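Local coordinates for protein glycosyl hydrolase, family 38 (Enterococcus faecalis, PDB 5KBP) that is probably an alpha-mannosidase of glycoside hydrolase family 38, cleaving alpha-linked mannose from carbohydrate substrates, at residues Phe406-Thr417 / Val496-Phe507. Numbering follows the deposited sequence.
Sequences FVLFNTSGYQKT and VKEMAPFSWDSF
The side-chain amide of N410 is gripped from both segments. ND2 gives a weak bond to A500 O (2.9 Å, bent to 129° at the hydrogen), a weaker one to M499 O, and a straighter one to Y414 O, which lies close to the amide plane. OD1 accepts from S412 N, closing an Asx turn, and from S412 OG, which comes in the carbonyl plane on a lone pair. CG stands anti to the backbone N (chi1 -177°), and this carries the amide to the corner where both chains turn; A500 O there also accepts S503 OG at 2.7 Å. M499 reaches back fully extended, laying SD 3.9 Å from N410 CB and CE beside L408 O.

S412 O serves twice: it accepts F502 N at 2.9 Å and sits 3.2 Å above the plane of the F502 ring, over its centre. Two G1 beta bulges frame the corner, F502 and S503 facing N410, E498 and M499 facing K416. Their first residues have left-handed backbone angles. At the second bulge T417 OG1 accepts E498 N.

Strands 406-410 and 503-507 run nearly antiparallel. On one face F507 CB lies over the F406 ring, a CH-pi contact, while L408 CD1 meets both F507 CE2 and V496 CG2. The other face carries F409 beside W504, their ring planes oblique at 55°.

Both segments lie in the region assigned to C-terminal domain 1 of family 38, where they cross between the same two antiparallel sheets in opposite directions. F406 and L408 reach across to strand 416-430 of the second sheet, where V496 is paired beside it; strand 804-807 pairs with the far edge of 404-410, and helix 304-332 meets T411 and F502 as helix 789-799 meets Y414.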
ATOM      1  N   PHE A 406     -22.610   5.893  29.176  1.00 55.69           N
ATOM      2  CA  PHE A 406     -22.007   5.148  28.081  1.00 50.17           C
ATOM      3  C   PHE A 406     -22.937   4.005  27.702  1.00 56.71           C
ATOM      4  O   PHE A 406     -23.765   3.564  28.503  1.00 60.80           O
ATOM      5  CB  PHE A 406     -20.609   4.625  28.444  1.00 46.90           C
ATOM      6  CG  PHE A 406     -20.587   3.724  29.647  1.00 53.57           C
ATOM      7  CD1 PHE A 406     -20.485   4.253  30.924  1.00 58.92           C
ATOM      8  CD2 PHE A 406     -20.657   2.347  29.501  1.00 53.18           C
ATOM      9  CE1 PHE A 406     -20.462   3.426  32.033  1.00 59.25           C
ATOM     10  CE2 PHE A 406     -20.633   1.516  30.608  1.00 50.93           C
ATOM     11  CZ  PHE A 406     -20.535   2.057  31.874  1.00 50.56           C
ATOM     12  N   VAL A 407     -22.791   3.524  26.467  1.00 50.27           N
ATOM     13  CA  VAL A 407     -23.703   2.548  25.881  1.00 56.56           C
ATOM     14  C   VAL A 407     -22.917   1.323  25.434  1.00 53.72           C
ATOM     15  O   VAL A 407     -21.839   1.447  24.843  1.00 52.94           O
ATOM     16  CB  VAL A 407     -24.487   3.151  24.696  1.00 55.27           C
ATOM     17  CG1 VAL A 407     -25.499   2.153  24.159  1.00 56.89           C
ATOM     18  CG2 VAL A 407     -25.176   4.443  25.113  1.00 52.34           C
ATOM     19  N   LEU A 408     -23.467   0.140  25.709  1.00 56.95           N
ATOM     20  CA  LEU A 408     -22.885  -1.133  25.303  1.00 62.33           C
ATOM     21  C   LEU A 408     -23.761  -1.762  24.228  1.00 62.27           C
ATOM     22  O   LEU A 408     -24.958  -1.972  24.447  1.00 64.44           O
ATOM     23  CB  LEU A 408     -22.747  -2.079  26.497  1.00 66.18           C
ATOM     24  CG  LEU A 408     -21.482  -1.943  27.345  1.00 72.54           C
ATOM     25  CD1 LEU A 408     -21.594  -2.772  28.616  1.00 72.34           C
ATOM     26  CD2 LEU A 408     -20.266  -2.363  26.536  1.00 69.18           C
ATOM     27  N   PHE A 409     -23.166  -2.070  23.079  1.00 54.95           N
ATOM     28  CA  PHE A 409     -23.870  -2.689  21.965  1.00 47.85           C
ATOM     29  C   PHE A 409     -23.441  -4.141  21.814  1.00 53.74           C
ATOM     30  O   PHE A 409     -22.249  -4.457  21.883  1.00 64.58           O
ATOM     31  CB  PHE A 409     -23.596  -1.954  20.650  1.00 49.44           C
ATOM     32  CG  PHE A 409     -24.116  -0.550  20.611  1.00 51.67           C
ATOM     33  CD1 PHE A 409     -23.347   0.499  21.085  1.00 50.00           C
ATOM     34  CD2 PHE A 409     -25.364  -0.274  20.078  1.00 48.11           C
ATOM     35  CE1 PHE A 409     -23.818   1.796  21.041  1.00 52.39           C
ATOM     36  CE2 PHE A 409     -25.841   1.020  20.032  1.00 53.16           C
ATOM     37  CZ  PHE A 409     -25.068   2.056  20.514  1.00 55.56           C
ATOM     38  N   ASN A 410     -24.416  -5.019  21.606  1.00 49.46           N
ATOM     39  CA  ASN A 410     -24.162  -6.389  21.170  1.00 53.70           C
ATOM     40  C   ASN A 410     -24.490  -6.426  19.684  1.00 54.54           C
ATOM     41  O   ASN A 410     -25.658  -6.415  19.296  1.00 58.12           O
ATOM     42  CB  ASN A 410     -24.993  -7.394  21.961  1.00 53.98           C
ATOM     43  CG  ASN A 410     -24.694  -8.842  21.578  1.00 52.57           C
ATOM     44  OD1 ASN A 410     -23.867  -9.113  20.706  1.00 53.78           O
ATOM     45  ND2 ASN A 410     -25.359  -9.778  22.248  1.00 52.52           N
ATOM     46  N   THR A 411     -23.453  -6.443  18.848  1.00 46.46           N
ATOM     47  CA  THR A 411     -23.613  -6.435  17.399  1.00 53.47           C
ATOM     48  C   THR A 411     -23.562  -7.839  16.802  1.00 56.30           C
ATOM     49  O   THR A 411     -23.203  -8.002  15.632  1.00 55.95           O
ATOM     50  CB  THR A 411     -22.551  -5.544  16.755  1.00 52.03           C
ATOM     51  OG1 THR A 411     -21.248  -5.975  17.172  1.00 61.28           O
ATOM     52  CG2 THR A 411     -22.756  -4.099  17.176  1.00 43.42           C
ATOM     53  N   SER A 412     -23.916  -8.856  17.585  1.00 59.00           N
ATOM     54  CA  SER A 412     -23.939 -10.234  17.121  1.00 47.56           C
ATOM     55  C   SER A 412     -25.325 -10.822  17.351  1.00 52.27           C
ATOM     56  O   SER A 412     -26.191 -10.208  17.980  1.00 52.56           O
ATOM     57  CB  SER A 412     -22.875 -11.085  17.830  1.00 47.49           C
ATOM     58  OG  SER A 412     -23.281 -11.434  19.144  1.00 42.56           O
ATOM     59  N   GLY A 413     -25.528 -12.026  16.824  1.00 49.60           N
ATOM     60  CA  GLY A 413     -26.810 -12.691  16.939  1.00 47.25           C
ATOM     61  C   GLY A 413     -26.861 -13.746  18.025  1.00 47.66           C
ATOM     62  O   GLY A 413     -27.768 -14.582  18.042  1.00 50.58           O
ATOM     63  N   TYR A 414     -25.899 -13.713  18.943  1.00 47.63           N
ATOM     64  CA  TYR A 414     -25.807 -14.695  20.012  1.00 47.45           C
ATOM     65  C   TYR A 414     -25.878 -14.010  21.368  1.00 56.28           C
ATOM     66  O   TYR A 414     -25.522 -12.836  21.509  1.00 53.87           O
ATOM     67  CB  TYR A 414     -24.506 -15.497  19.917  1.00 44.47           C
ATOM     68  CG  TYR A 414     -24.124 -15.878  18.508  1.00 52.67           C
ATOM     69  CD1 TYR A 414     -24.723 -16.956  17.873  1.00 54.03           C
ATOM     70  CD2 TYR A 414     -23.166 -15.154  17.809  1.00 50.85           C
ATOM     71  CE1 TYR A 414     -24.377 -17.307  16.583  1.00 55.62           C
ATOM     72  CE2 TYR A 414     -22.814 -15.498  16.517  1.00 44.46           C
ATOM     73  CZ  TYR A 414     -23.423 -16.576  15.908  1.00 50.89           C
ATOM     74  OH  TYR A 414     -23.077 -16.923  14.622  1.00 47.99           O
ATOM     75  N   GLN A 415     -26.348 -14.753  22.366  1.00 56.44           N
ATOM     76  CA  GLN A 415     -26.246 -14.298  23.745  1.00 62.32           C
ATOM     77  C   GLN A 415     -24.778 -14.187  24.122  1.00 65.80           C
ATOM     78  O   GLN A 415     -24.055 -15.189  24.129  1.00 66.98           O
ATOM     79  CB  GLN A 415     -26.966 -15.269  24.678  1.00 66.65           C
ATOM     80  CG  GLN A 415     -28.399 -15.566  24.278  1.00 79.66           C
ATOM     81  CD  GLN A 415     -29.402 -15.063  25.293  1.00 90.23           C
ATOM     82  OE1 GLN A 415     -29.236 -15.258  26.497  1.00 97.51           O
ATOM     83  NE2 GLN A 415     -30.452 -14.408  24.812  1.00 83.80           N
ATOM     84  N   LYS A 416     -24.330 -12.974  24.422  1.00 65.01           N
ATOM     85  CA  LYS A 416     -22.917 -12.709  24.642  1.00 66.23           C
ATOM     86  C   LYS A 416     -22.633 -12.539  26.128  1.00 64.79           C
ATOM     87  O   LYS A 416     -23.312 -11.768  26.814  1.00 66.58           O
ATOM     88  CB  LYS A 416     -22.463 -11.470  23.872  1.00 71.33           C
ATOM     89  CG  LYS A 416     -21.053 -11.611  23.350  1.00 71.54           C
ATOM     90  CD  LYS A 416     -20.472 -10.308  22.870  1.00 69.73           C
ATOM     91  CE  LYS A 416     -19.025 -10.515  22.485  1.00 70.38           C
ATOM     92  NZ  LYS A 416     -18.309 -11.371  23.469  1.00 66.26           N
ATOM     93  N   THR A 417     -21.627 -13.264  26.612  1.00 56.40           N
ATOM     94  CA  THR A 417     -21.165 -13.183  27.991  1.00 56.29           C
ATOM     95  C   THR A 417     -19.688 -12.819  27.975  1.00 65.66           C
ATOM     96  O   THR A 417     -18.881 -13.525  27.360  1.00 71.44           O
ATOM     97  CB  THR A 417     -21.385 -14.507  28.723  1.00 56.04           C
ATOM     98  OG1 THR A 417     -22.789 -14.780  28.807  1.00 59.39           O
ATOM     99  CG2 THR A 417     -20.797 -14.438  30.117  1.00 70.73           C
ATOM    100  N   VAL A 496     -20.763  -8.600  31.993  1.00 59.47           N
ATOM    101  CA  VAL A 496     -21.982  -8.724  31.201  1.00 58.86           C
ATOM    102  C   VAL A 496     -22.317 -10.202  31.049  1.00 64.74           C
ATOM    103  O   VAL A 496     -21.475 -10.996  30.608  1.00 65.61           O
ATOM    104  CB  VAL A 496     -21.825  -8.046  29.830  1.00 58.81           C
ATOM    105  CG1 VAL A 496     -23.051  -8.294  28.968  1.00 59.66           C
ATOM    106  CG2 VAL A 496     -21.587  -6.554  30.010  1.00 55.45           C
ATOM    107  N   LYS A 497     -23.546 -10.569  31.405  1.00 69.26           N
ATOM    108  CA  LYS A 497     -23.978 -11.962  31.455  1.00 65.17           C
ATOM    109  C   LYS A 497     -25.162 -12.157  30.515  1.00 70.63           C
ATOM    110  O   LYS A 497     -26.262 -11.661  30.783  1.00 69.98           O
ATOM    111  CB  LYS A 497     -24.345 -12.360  32.884  1.00 57.57           C
ATOM    112  CG  LYS A 497     -24.804 -13.799  33.041  1.00 60.21           C
ATOM    113  CD  LYS A 497     -25.140 -14.106  34.492  1.00 68.63           C
ATOM    114  CE  LYS A 497     -25.638 -15.531  34.665  1.00 76.13           C
ATOM    115  NZ  LYS A 497     -25.974 -15.825  36.087  1.00 77.30           N
ATOM    116  N   GLU A 498     -24.929 -12.881  29.417  1.00 74.48           N
ATOM    117  CA  GLU A 498     -25.980 -13.287  28.480  1.00 76.13           C
ATOM    118  C   GLU A 498     -26.761 -12.085  27.947  1.00 67.50           C
ATOM    119  O   GLU A 498     -27.990 -12.025  28.031  1.00 65.89           O
ATOM    120  CB  GLU A 498     -26.923 -14.309  29.121  1.00 81.60           C
ATOM    121  CG  GLU A 498     -26.256 -15.623  29.486  1.00 93.62           C
ATOM    122  CD  GLU A 498     -27.246 -16.676  29.941  1.00105.11           C
ATOM    123  OE1 GLU A 498     -26.924 -17.877  29.840  1.00107.10           O
ATOM    124  OE2 GLU A 498     -28.349 -16.302  30.392  1.00109.43           O
ATOM    125  N   MET A 499     -26.035 -11.121  27.389  1.00 63.21           N
ATOM    126  CA  MET A 499     -26.680  -9.969  26.778  1.00 58.13           C
ATOM    127  C   MET A 499     -27.421 -10.395  25.517  1.00 66.03           C
ATOM    128  O   MET A 499     -26.939 -11.230  24.746  1.00 63.44           O
ATOM    129  CB  MET A 499     -25.649  -8.889  26.456  1.00 52.62           C
ATOM    130  CG  MET A 499     -26.248  -7.585  25.959  1.00 57.15           C
ATOM    131  SD  MET A 499     -25.009  -6.296  25.730  1.00 56.85           S
ATOM    132  CE  MET A 499     -26.017  -4.977  25.055  1.00 57.74           C
ATOM    133  N   ALA A 500     -28.603  -9.819  25.312  1.00 65.56           N
ATOM    134  CA  ALA A 500     -29.465 -10.243  24.221  1.00 59.68           C
ATOM    135  C   ALA A 500     -28.813  -9.946  22.870  1.00 68.28           C
ATOM    136  O   ALA A 500     -28.057  -8.980  22.735  1.00 73.66           O
ATOM    137  CB  ALA A 500     -30.820  -9.544  24.310  1.00 52.02           C
ATOM    138  N   PRO A 501     -29.081 -10.770  21.858  1.00 65.03           N
ATOM    139  CA  PRO A 501     -28.529 -10.503  20.525  1.00 55.00           C
ATOM    140  C   PRO A 501     -29.060  -9.198  19.947  1.00 56.70           C
ATOM    141  O   PRO A 501     -30.225  -8.843  20.138  1.00 62.13           O
ATOM    142  CB  PRO A 501     -28.993 -11.708  19.700  1.00 58.90           C
ATOM    143  CG  PRO A 501     -29.256 -12.781  20.703  1.00 64.47           C
ATOM    144  CD  PRO A 501     -29.768 -12.072  21.921  1.00 64.49           C
ATOM    145  N   PHE A 502     -28.183  -8.495  19.225  1.00 57.95           N
ATOM    146  CA  PHE A 502     -28.485  -7.235  18.551  1.00 50.73           C
ATOM    147  C   PHE A 502     -29.330  -6.310  19.416  1.00 55.88           C
ATOM    148  O   PHE A 502     -30.486  -6.018  19.093  1.00 53.80           O
ATOM    149  CB  PHE A 502     -29.164  -7.498  17.207  1.00 43.60           C
ATOM    150  CG  PHE A 502     -28.261  -8.157  16.205  1.00 48.53           C
ATOM    151  CD1 PHE A 502     -27.154  -7.491  15.708  1.00 49.92           C
ATOM    152  CD2 PHE A 502     -28.508  -9.445  15.775  1.00 45.93           C
ATOM    153  CE1 PHE A 502     -26.318  -8.099  14.793  1.00 48.54           C
ATOM    154  CE2 PHE A 502     -27.678 -10.058  14.858  1.00 47.70           C
ATOM    155  CZ  PHE A 502     -26.579  -9.386  14.369  1.00 49.36           C
ATOM    156  N   SER A 503     -28.749  -5.852  20.522  1.00 52.93           N
ATOM    157  CA  SER A 503     -29.409  -4.958  21.458  1.00 64.44           C
ATOM    158  C   SER A 503     -28.371  -3.979  21.989  1.00 62.19           C
ATOM    159  O   SER A 503     -27.185  -4.058  21.651  1.00 48.60           O
ATOM    160  CB  SER A 503     -30.069  -5.743  22.598  1.00 63.44           C
ATOM    161  OG  SER A 503     -29.110  -6.522  23.293  1.00 59.80           O
ATOM    162  N   TRP A 504     -28.816  -3.045  22.826  1.00 57.69           N
ATOM    163  CA  TRP A 504     -27.893  -2.149  23.506  1.00 59.62           C
ATOM    164  C   TRP A 504     -28.402  -1.846  24.906  1.00 65.87           C
ATOM    165  O   TRP A 504     -29.612  -1.747  25.131  1.00 67.49           O
ATOM    166  CB  TRP A 504     -27.670  -0.842  22.724  1.00 44.66           C
ATOM    167  CG  TRP A 504     -28.874   0.047  22.579  1.00 50.00           C
ATOM    168  CD1 TRP A 504     -29.427   0.843  23.541  1.00 47.69           C
ATOM    169  CD2 TRP A 504     -29.645   0.261  21.391  1.00 45.47           C
ATOM    170  NE1 TRP A 504     -30.507   1.521  23.031  1.00 59.52           N
ATOM    171  CE2 TRP A 504     -30.661   1.182  21.712  1.00 62.49           C
ATOM    172  CE3 TRP A 504     -29.582  -0.247  20.089  1.00 51.07           C
ATOM    173  CZ2 TRP A 504     -31.604   1.610  20.779  1.00 56.94           C
ATOM    174  CZ3 TRP A 504     -30.520   0.178  19.165  1.00 47.62           C
ATOM    175  CH2 TRP A 504     -31.517   1.096  19.514  1.00 51.43           C
ATOM    176  N   ASP A 505     -27.468  -1.712  25.842  1.00 66.55           N
ATOM    177  CA  ASP A 505     -27.766  -1.363  27.222  1.00 69.02           C
ATOM    178  C   ASP A 505     -26.991  -0.109  27.600  1.00 71.87           C
ATOM    179  O   ASP A 505     -25.804   0.018  27.281  1.00 77.87           O
ATOM    180  CB  ASP A 505     -27.414  -2.511  28.176  1.00 67.38           C
ATOM    181  CG  ASP A 505     -28.361  -3.689  28.047  1.00 69.56           C
ATOM    182  OD1 ASP A 505     -29.590  -3.468  28.012  1.00 72.82           O
ATOM    183  OD2 ASP A 505     -27.876  -4.838  27.976  1.00 72.71           O
ATOM    184  N   SER A 506     -27.666   0.814  28.275  1.00 62.83           N
ATOM    185  CA  SER A 506     -27.072   2.080  28.674  1.00 56.15           C
ATOM    186  C   SER A 506     -26.734   2.060  30.159  1.00 65.59           C
ATOM    187  O   SER A 506     -27.503   1.548  30.977  1.00 67.06           O
ATOM    188  CB  SER A 506     -28.014   3.246  28.368  1.00 57.36           C
ATOM    189  OG  SER A 506     -28.284   3.327  26.979  1.00 59.98           O
ATOM    190  N   PHE A 507     -25.574   2.614  30.497  1.00 65.57           N
ATOM    191  CA  PHE A 507     -25.123   2.751  31.874  1.00 63.75           C
ATOM    192  C   PHE A 507     -24.568   4.158  32.062  1.00 62.02           C
ATOM    193  O   PHE A 507     -24.473   4.940  31.113  1.00 58.11           O
ATOM    194  CB  PHE A 507     -24.074   1.687  32.224  1.00 60.87           C
ATOM    195  CG  PHE A 507     -24.547   0.276  32.014  1.00 60.74           C
ATOM    196  CD1 PHE A 507     -25.231  -0.396  33.013  1.00 62.60           C
ATOM    197  CD2 PHE A 507     -24.307  -0.377  30.817  1.00 58.84           C
ATOM    198  CE1 PHE A 507     -25.666  -1.694  32.822  1.00 66.98           C
ATOM    199  CE2 PHE A 507     -24.740  -1.675  30.620  1.00 60.06           C
ATOM    200  CZ  PHE A 507     -25.420  -2.334  31.624  1.00 63.45           C
TER